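Local coordinates for glycoside hydrolase family protein (Novosphingobium sp. PP1Y, PDB 6Q2F) that probably hydrolyses terminal alpha-L-rhamnose residues from glycosides, as an alpha-L-rhamnosidase that carries a bound sodium ion, at residues A584-H588 with T745-D750. Sequence-based numbering, arbitrary orientation.
Sequences ALEDH and TGLYGD. With NA (sodium ion), chain B.
H588 bridges two carboxylates through the edge of its imidazole. H588 NE2 donates to D750 OD1 across the contact (2.9 Å), nearly in the ring plane but from above the carboxylate plane, the two planes lying 46° apart; R392 forms a salt bridge with D750 OD2. H588 ND1 donates to D587 OD1 (2.6 Å), almost straight along the C-O axis. The side chain of T745 grips the loop backbone: its OG1, placed between its backbone N and carbonyl carbon (chi1 51°), donates to H588 O (2.7 Å) in the carbonyl plane. A CA-H...O contact from H588 CA to T745 O (3.2 Å) runs beside it. Van der Waals contacts put the T745 methyl CG2 against E586 O (3.4 Å) and L585 CB beside T745 OG1. On the far side of the loop that follows strand 579-582, the extended E586 side chain reaches the sodium ion through OE2 (2.4 Å), a site completed by D503, S504, E583 and E644. Were H588 an alanine, D587 OD1 and D750 OD1 would probably each lose a ring N-H, and a gap would open beside G749. Bonded through both nitrogens, the imidazole is fixed in rotation and ties the sodium-binding loop to the turn after helix 744-747.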
loop_
_atom_site.group_PDB
_atom_site.type_symbol
_atom_site.label_atom_id
_atom_site.label_comp_id
_atom_site.label_asym_id
_atom_site.label_seq_id
_atom_site.Cartn_x
_atom_site.Cartn_y
_atom_site.Cartn_z
ATOM N N ALA A 584 -5.605 -0.156 -1.321
ATOM C CA ALA A 584 -5.905 1.249 -1.104
ATOM C C ALA A 584 -4.810 2.147 -1.658
ATOM O O ALA A 584 -4.551 2.140 -2.862
ATOM C CB ALA A 584 -6.147 1.511 0.389
ATOM N N LEU A 585 -4.215 2.981 -0.814
ATOM C CA LEU A 585 -3.126 3.889 -1.192
ATOM C C LEU A 585 -1.788 3.234 -1.459
ATOM O O LEU A 585 -1.162 3.525 -2.425
ATOM C CB LEU A 585 -2.987 5.056 -0.216
ATOM C CG LEU A 585 -4.254 5.813 0.132
ATOM C CD1 LEU A 585 -4.024 6.834 1.210
ATOM C CD2 LEU A 585 -4.858 6.445 -1.075
ATOM N N GLU A 586 -1.407 2.335 -0.568
ATOM C CA GLU A 586 -0.180 1.535 -0.663
ATOM C C GLU A 586 1.086 2.348 -0.433
ATOM O O GLU A 586 1.892 1.999 0.440
ATOM C CB GLU A 586 -0.070 0.804 -2.016
ATOM C CG GLU A 586 1.189 -0.092 -2.097
ATOM C CD GLU A 586 1.321 -0.842 -3.412
ATOM O OE1 GLU A 586 2.390 -0.710 -4.030
ATOM O OE2 GLU A 586 0.382 -1.555 -3.814
ATOM N N ASP A 587 1.273 3.420 -1.201
ATOM C CA ASP A 587 2.553 4.126 -1.296
ATOM C C ASP A 587 2.354 5.595 -0.923
ATOM O O ASP A 587 1.869 6.391 -1.737
ATOM C CB ASP A 587 3.129 3.974 -2.710
ATOM C CG ASP A 587 4.541 4.525 -2.848
ATOM O OD1 ASP A 587 5.142 4.925 -1.835
ATOM O OD2 ASP A 587 5.056 4.536 -3.991
ATOM N N HIS A 588 2.756 5.948 0.304
ATOM C CA HIS A 588 2.658 7.318 0.843
ATOM C C HIS A 588 1.232 7.833 0.633
ATOM O O HIS A 588 0.270 7.164 1.033
ATOM C CB HIS A 588 3.745 8.173 0.232
ATOM C CG HIS A 588 5.122 7.729 0.591
ATOM N ND1 HIS A 588 5.757 6.690 -0.051
ATOM C CD2 HIS A 588 5.983 8.171 1.535
ATOM C CE1 HIS A 588 6.957 6.518 0.473
ATOM N NE2 HIS A 588 7.120 7.403 1.439
ATOM N N THR A 745 -0.463 5.027 5.401
ATOM C CA THR A 745 0.697 5.092 4.515
ATOM C C THR A 745 1.252 6.502 4.424
ATOM O O THR A 745 2.373 6.681 3.948
ATOM C CB THR A 745 0.348 4.605 3.101
ATOM O OG1 THR A 745 -0.828 5.280 2.626
ATOM C CG2 THR A 745 0.099 3.087 3.099
ATOM N N GLY A 746 0.482 7.500 4.851
ATOM C CA GLY A 746 0.970 8.861 4.930
ATOM C C GLY A 746 1.690 9.105 6.238
ATOM O O GLY A 746 2.846 9.538 6.240
ATOM N N LEU A 747 1.024 8.809 7.362
ATOM C CA LEU A 747 1.651 9.025 8.662
ATOM C C LEU A 747 2.961 8.258 8.768
ATOM O O LEU A 747 3.953 8.770 9.297
ATOM C CB LEU A 747 0.714 8.591 9.787
ATOM C CG LEU A 747 -0.555 9.400 10.110
ATOM C CD1 LEU A 747 -1.436 8.604 11.082
ATOM C CD2 LEU A 747 -0.196 10.776 10.706
ATOM N N TYR A 748 2.979 7.032 8.257
ATOM C CA TYR A 748 4.069 6.101 8.485
ATOM C C TYR A 748 4.688 5.644 7.164
ATOM O O TYR A 748 5.262 4.558 7.076
ATOM C CB TYR A 748 3.564 4.922 9.322
ATOM C CG TYR A 748 2.841 5.411 10.563
ATOM C CD1 TYR A 748 3.488 6.240 11.479
ATOM C CD2 TYR A 748 1.514 5.077 10.803
ATOM C CE1 TYR A 748 2.839 6.713 12.605
ATOM C CE2 TYR A 748 0.847 5.534 11.943
ATOM C CZ TYR A 748 1.515 6.354 12.830
ATOM O OH TYR A 748 0.859 6.835 13.954
ATOM N N GLY A 749 4.574 6.489 6.132
ATOM C CA GLY A 749 5.144 6.192 4.825
ATOM C C GLY A 749 6.654 6.196 4.817
ATOM O O GLY A 749 7.262 5.459 4.036
ATOM N N ASP A 750 7.268 6.985 5.695
ATOM C CA ASP A 750 8.718 7.081 5.796
ATOM C C ASP A 750 9.237 6.582 7.131
ATOM O O ASP A 750 10.185 5.785 7.168
ATOM C CB ASP A 750 9.149 8.536 5.574
ATOM C CG ASP A 750 8.786 9.037 4.195
ATOM O OD1 ASP A 750 9.185 8.401 3.195
ATOM O OD2 ASP A 750 8.095 10.063 4.112
HETATM NA NA NA B . -0.657 -2.338 -5.815
#